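Local atomic coordinates of lipase-specific foldase (Burkholderia glumae, PDB entry 2ES4), a protein that assists the folding of the extracellular lipase as that enzyme passes through the periplasm. Residues G97-T100 with P101-D105; A106-R109 with R110-A114. All coordinates share one frame; numbering follows the deposited sequence.

Contact 1: residues G97-T100 with P101-D105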
ATOM      1  N   GLY B  97     -13.960 -14.388  -2.620  1.00 32.95           N
ATOM      2  CA  GLY B  97     -13.875 -14.745  -1.217  1.00 33.07           C
ATOM      3  C   GLY B  97     -15.147 -14.516  -0.423  1.00 33.29           C
ATOM      4  O   GLY B  97     -15.260 -14.980   0.711  1.00 32.69           O
ATOM      5  N   GLU B  98     -16.102 -13.800  -1.015  1.00 32.80           N
ATOM      6  CA  GLU B  98     -17.365 -13.497  -0.347  1.00 34.66           C
ATOM      7  C   GLU B  98     -18.543 -14.171  -1.029  1.00 34.19           C
ATOM      8  O   GLU B  98     -19.693 -13.947  -0.648  1.00 34.84           O
ATOM      9  CB  GLU B  98     -17.613 -11.985  -0.331  1.00 37.32           C
ATOM     10  CG  GLU B  98     -16.481 -11.170   0.217  1.00 42.43           C
ATOM     11  CD  GLU B  98     -16.728  -9.680   0.172  1.00 44.93           C
ATOM     12  OE1 GLU B  98     -16.928  -9.133  -0.933  1.00 42.36           O
ATOM     13  OE2 GLU B  98     -16.695  -9.055   1.247  1.00 48.37           O
ATOM     14  N   LEU B  99     -18.261 -14.974  -2.053  1.00 33.83           N
ATOM     15  CA  LEU B  99     -19.308 -15.654  -2.809  1.00 34.15           C
ATOM     16  C   LEU B  99     -19.049 -17.135  -2.971  1.00 34.64           C
ATOM     17  O   LEU B  99     -17.902 -17.587  -2.933  1.00 35.00           O
ATOM     18  CB  LEU B  99     -19.444 -15.031  -4.203  1.00 32.44           C
ATOM     19  CG  LEU B  99     -19.777 -13.542  -4.337  1.00 31.84           C
ATOM     20  CD1 LEU B  99     -19.669 -13.117  -5.775  1.00 29.12           C
ATOM     21  CD2 LEU B  99     -21.153 -13.264  -3.767  1.00 32.67           C
ATOM     22  N   THR B 100     -20.129 -17.894  -3.134  1.00 35.25           N
ATOM     23  CA  THR B 100     -20.028 -19.329  -3.355  1.00 34.79           C
ATOM     24  C   THR B 100     -19.620 -19.455  -4.821  1.00 35.84           C
ATOM     25  O   THR B 100     -19.846 -18.516  -5.601  1.00 36.77           O
ATOM     26  CB  THR B 100     -21.392 -20.037  -3.146  1.00 35.23           C
ATOM     27  OG1 THR B 100     -22.339 -19.557  -4.105  1.00 34.89           O
ATOM     28  CG2 THR B 100     -21.903 -19.816  -1.749  1.00 34.99           C
ATOM     29  N   PRO B 101     -18.993 -20.585  -5.218  1.00 36.55           N
ATOM     30  CA  PRO B 101     -18.595 -20.742  -6.624  1.00 37.29           C
ATOM     31  C   PRO B 101     -19.763 -20.507  -7.593  1.00 37.81           C
ATOM     32  O   PRO B 101     -19.599 -19.837  -8.616  1.00 38.39           O
ATOM     33  CB  PRO B 101     -18.113 -22.185  -6.669  1.00 37.74           C
ATOM     34  CG  PRO B 101     -17.502 -22.360  -5.312  1.00 37.86           C
ATOM     35  CD  PRO B 101     -18.520 -21.739  -4.421  1.00 37.68           C
ATOM     36  N   ALA B 102     -20.952 -20.973  -7.202  1.00 37.25           N
ATOM     37  CA  ALA B 102     -22.167 -20.814  -8.000  1.00 36.14           C
ATOM     38  C   ALA B 102     -22.582 -19.350  -8.107  1.00 34.62           C
ATOM     39  O   ALA B 102     -22.885 -18.871  -9.199  1.00 34.01           O
ATOM     40  CB  ALA B 102     -23.298 -21.634  -7.411  1.00 37.84           C
ATOM     41  N   ALA B 103     -22.559 -18.637  -6.977  1.00 33.00           N
ATOM     42  CA  ALA B 103     -22.917 -17.217  -6.946  1.00 32.18           C
ATOM     43  C   ALA B 103     -21.955 -16.402  -7.801  1.00 31.34           C
ATOM     44  O   ALA B 103     -22.375 -15.491  -8.516  1.00 30.82           O
ATOM     45  CB  ALA B 103     -22.901 -16.704  -5.536  1.00 33.06           C
ATOM     46  N   LEU B 104     -20.676 -16.775  -7.759  1.00 32.67           N
ATOM     47  CA  LEU B 104     -19.642 -16.105  -8.542  1.00 32.43           C
ATOM     48  C   LEU B 104     -19.918 -16.260 -10.033  1.00 32.16           C
ATOM     49  O   LEU B 104     -19.922 -15.273 -10.773  1.00 31.25           O
ATOM     50  CB  LEU B 104     -18.260 -16.670  -8.203  1.00 33.93           C
ATOM     51  CG  LEU B 104     -17.047 -16.146  -8.979  1.00 35.18           C
ATOM     52  CD1 LEU B 104     -16.882 -14.642  -8.776  1.00 36.85           C
ATOM     53  CD2 LEU B 104     -15.811 -16.894  -8.532  1.00 37.20           C
ATOM     54  N   ASP B 105     -20.188 -17.495 -10.453  1.00 31.93           N
ATOM     55  CA  ASP B 105     -20.477 -17.789 -11.851  1.00 32.46           C
ATOM     56  C   ASP B 105     -21.688 -17.006 -12.346  1.00 29.74           C
ATOM     57  O   ASP B 105     -21.649 -16.436 -13.435  1.00 28.27           O
ATOM     58  CB  ASP B 105     -20.715 -19.282 -12.055  1.00 36.05           C
ATOM     59  CG  ASP B 105     -20.927 -19.635 -13.513  1.00 39.64           C
ATOM     60  OD1 ASP B 105     -19.955 -19.542 -14.288  1.00 42.13           O
ATOM     61  OD2 ASP B 105     -22.074 -19.964 -13.887  1.00 43.77           O
TER
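The N-cap of helix 101-116 is built where Thr100 meets the first turn, its hydroxyl reaching the amide of Ala103. OG1 of Thr100 accepts from N of Ala103 at 3.0 Å, with an N-H...O angle of 157°. A chi1 of 63° sets this oxygen between the residue's own backbone N and carbonyl carbon, which brings it over the start of the helix while CG2 turns beside the backbone N. Threonine suits the place because its short hydroxyl can stand in for the carbonyl that a preceding turn would have supplied. The carbonyl of Thr100 works too: the O of Thr100 accepts from N of Leu104 at 2.9 Å. One residue thus satisfies two amides of the first turn, by side chain and by backbone.

Pro101 follows at the first position of the helix, a classical place for proline: it has no amide hydrogen to offer, and none is called for there, while its ring holds phi at a helical -53°. Just before the cap, Leu99 turns its side chain back onto the same turn. CB of Leu99 lies 4.1 Å from CB of Ala103, and CD1 of Leu99 reaches CA of Leu104, also at 4.1 Å, with CD1 of Leu104 slightly farther off. The small methyl of Ala103 leaves room for both Leu99 and the threonine hydroxyl, OG1 of Thr100 being 3.2 Å from CB of Ala103. Leu104 also packs against Leu93 and Gln96 of the preceding loop, and Asp105 bonds to Arg133 and Trp129 of helix 120-137.

Contact 2: residues A106-R109 with R110-A114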
ATOM      1  N   ALA B 106     -22.736 -16.955 -11.521  1.00 30.33           N
ATOM      2  CA  ALA B 106     -23.962 -16.231 -11.858  1.00 29.66           C
ATOM      3  C   ALA B 106     -23.678 -14.746 -12.056  1.00 29.27           C
ATOM      4  O   ALA B 106     -24.194 -14.128 -12.992  1.00 27.66           O
ATOM      5  CB  ALA B 106     -25.003 -16.422 -10.774  1.00 27.99           C
ATOM      6  N   LEU B 107     -22.806 -14.201 -11.206  1.00 28.08           N
ATOM      7  CA  LEU B 107     -22.428 -12.794 -11.284  1.00 27.12           C
ATOM      8  C   LEU B 107     -21.734 -12.468 -12.602  1.00 26.58           C
ATOM      9  O   LEU B 107     -22.129 -11.526 -13.285  1.00 26.01           O
ATOM     10  CB  LEU B 107     -21.527 -12.403 -10.106  1.00 27.85           C
ATOM     11  CG  LEU B 107     -20.948 -10.982 -10.119  1.00 29.67           C
ATOM     12  CD1 LEU B 107     -22.068  -9.939 -10.165  1.00 28.65           C
ATOM     13  CD2 LEU B 107     -20.069 -10.775  -8.918  1.00 29.60           C
ATOM     14  N   VAL B 108     -20.720 -13.256 -12.957  1.00 26.72           N
ATOM     15  CA  VAL B 108     -19.979 -13.049 -14.201  1.00 28.32           C
ATOM     16  C   VAL B 108     -20.911 -13.088 -15.412  1.00 28.77           C
ATOM     17  O   VAL B 108     -20.829 -12.225 -16.284  1.00 27.01           O
ATOM     18  CB  VAL B 108     -18.870 -14.102 -14.375  1.00 29.43           C
ATOM     19  CG1 VAL B 108     -18.145 -13.908 -15.705  1.00 30.14           C
ATOM     20  CG2 VAL B 108     -17.884 -14.007 -13.227  1.00 29.46           C
ATOM     21  N   ARG B 109     -21.822 -14.062 -15.436  1.00 29.46           N
ATOM     22  CA  ARG B 109     -22.777 -14.181 -16.538  1.00 30.29           C
ATOM     23  C   ARG B 109     -23.644 -12.934 -16.643  1.00 29.18           C
ATOM     24  O   ARG B 109     -23.848 -12.412 -17.740  1.00 28.30           O
ATOM     25  CB  ARG B 109     -23.658 -15.413 -16.362  1.00 31.80           C
ATOM     26  CG  ARG B 109     -22.926 -16.706 -16.615  1.00 34.85           C
ATOM     27  CD  ARG B 109     -23.813 -17.920 -16.364  1.00 40.42           C
ATOM     28  NE  ARG B 109     -23.153 -19.168 -16.750  1.00 43.93           N
ATOM     29  CZ  ARG B 109     -22.869 -19.519 -18.004  1.00 46.33           C
ATOM     30  NH1 ARG B 109     -23.184 -18.723 -19.018  1.00 48.77           N
ATOM     31  NH2 ARG B 109     -22.255 -20.668 -18.251  1.00 47.38           N
ATOM     32  N   ARG B 110     -24.068 -12.413 -15.489  1.00 27.38           N
ATOM     33  CA  ARG B 110     -24.889 -11.209 -15.437  1.00 26.78           C
ATOM     34  C   ARG B 110     -24.107  -9.980 -15.891  1.00 27.70           C
ATOM     35  O   ARG B 110     -24.633  -9.153 -16.634  1.00 27.25           O
ATOM     36  CB  ARG B 110     -25.439 -10.990 -14.024  1.00 25.56           C
ATOM     37  CG  ARG B 110     -26.439  -9.841 -13.899  1.00 25.72           C
ATOM     38  CD  ARG B 110     -27.063  -9.811 -12.513  1.00 27.45           C
ATOM     39  NE  ARG B 110     -28.164  -8.851 -12.417  1.00 28.76           N
ATOM     40  CZ  ARG B 110     -28.013  -7.534 -12.289  1.00 31.25           C
ATOM     41  NH1 ARG B 110     -29.081  -6.751 -12.212  1.00 30.17           N
ATOM     42  NH2 ARG B 110     -26.797  -6.999 -12.225  1.00 29.06           N
ATOM     43  N   GLU B 111     -22.848  -9.887 -15.466  1.00 28.06           N
ATOM     44  CA  GLU B 111     -21.988  -8.757 -15.826  1.00 29.22           C
ATOM     45  C   GLU B 111     -21.695  -8.740 -17.320  1.00 28.28           C
ATOM     46  O   GLU B 111     -21.726  -7.682 -17.948  1.00 27.27           O
ATOM     47  CB  GLU B 111     -20.683  -8.804 -15.041  1.00 30.33           C
ATOM     48  CG  GLU B 111     -20.843  -8.702 -13.539  1.00 33.47           C
ATOM     49  CD  GLU B 111     -20.745  -7.286 -13.006  1.00 36.22           C
ATOM     50  OE1 GLU B 111     -21.628  -6.464 -13.314  1.00 36.39           O
ATOM     51  OE2 GLU B 111     -19.783  -6.994 -12.267  1.00 37.73           O
ATOM     52  N   ILE B 112     -21.448  -9.921 -17.887  1.00 28.91           N
ATOM     53  CA  ILE B 112     -21.190 -10.055 -19.321  1.00 29.36           C
ATOM     54  C   ILE B 112     -22.438  -9.629 -20.093  1.00 30.23           C
ATOM     55  O   ILE B 112     -22.351  -8.848 -21.043  1.00 30.25           O
ATOM     56  CB  ILE B 112     -20.853 -11.509 -19.712  1.00 30.52           C
ATOM     57  CG1 ILE B 112     -19.511 -11.921 -19.112  1.00 29.04           C
ATOM     58  CG2 ILE B 112     -20.819 -11.656 -21.234  1.00 31.46           C
ATOM     59  CD1 ILE B 112     -19.122 -13.361 -19.354  1.00 31.85           C
ATOM     60  N   ALA B 113     -23.592 -10.130 -19.649  1.00 30.42           N
ATOM     61  CA  ALA B 113     -24.875  -9.823 -20.271  1.00 30.46           C
ATOM     62  C   ALA B 113     -25.189  -8.336 -20.233  1.00 30.82           C
ATOM     63  O   ALA B 113     -25.671  -7.786 -21.201  1.00 29.44           O
ATOM     64  CB  ALA B 113     -25.982 -10.596 -19.603  1.00 31.88           C
ATOM     65  N   ALA B 114     -24.855  -7.676 -19.129  1.00 29.61           N
ATOM     66  CA  ALA B 114     -25.105  -6.243 -18.989  1.00 31.17           C
ATOM     67  C   ALA B 114     -24.428  -5.426 -20.094  1.00 31.19           C
ATOM     68  O   ALA B 114     -25.012  -4.481 -20.622  1.00 31.11           O
ATOM     69  CB  ALA B 114     -24.642  -5.773 -17.632  1.00 31.01           C
TER
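Glu111 lies alongside Leu107, one turn earlier on the same helix, the two side chains pointing the same way. From CB of Glu111, which rests 3.5 Å from O of Leu107, the chain goes to CG, set beside the backbone N by a chi1 of -62° and only 3.1 Å from that same oxygen. CD1 of Leu107 packs on CG of Glu111 at 3.8 Å. A bend at chi2 (-93°) then turns the carboxylate off the extended line, with CD of Glu111 still 4.1 Å from CD1 of Leu107. Glutamate suits this partly exposed position because its methylene groups can pack against a leucine while the charge sits at the end; around it lie Phe88, Tyr91 and Ala68.

On the buried side, Val108 offers CG1 to CD1 of Ile112 at 3.8 Å, the two branched chains crossing at a slant. Their bulk fits a helix face that Phe89 covers, with Leu126 and Ala125 of helix 120-137 also against Ile112. Arg109 packs on Leu126 of the same helix.

Beneath the side chains, the amides of Arg110, Glu111, Ile112 and Ala113 bond to the carbonyls of Ala106, Leu107, Val108 and Arg109, the Glu111 N to Leu107 O bond measuring 2.8 Å. Such regular i to i+4 bonding, with Val108 and Ile112 buried one turn apart, is typical of an alpha-helix packed among others in a helical bundle.

Both contacts belong to helix 101-116 and follow one another along it: contact 1 starts the helix at its N-cap, and contact 2 carries it on through its middle turns. Their centres are about 13 Å apart, yet they touch directly, since CD1 of Leu99 in the capping loop packs against CD2 of Leu107 at 3.9 Å. A polar tie runs between them as well, a salt bridge from OD2 of Asp105 in contact 1 to NE of Arg109 in contact 2. Both contacts meet helix 120-137, and contact 2 also meets helix 84-90. Their centres lie about 28 and 29 Å from the centre of the chain, in one of its outlying helical parts.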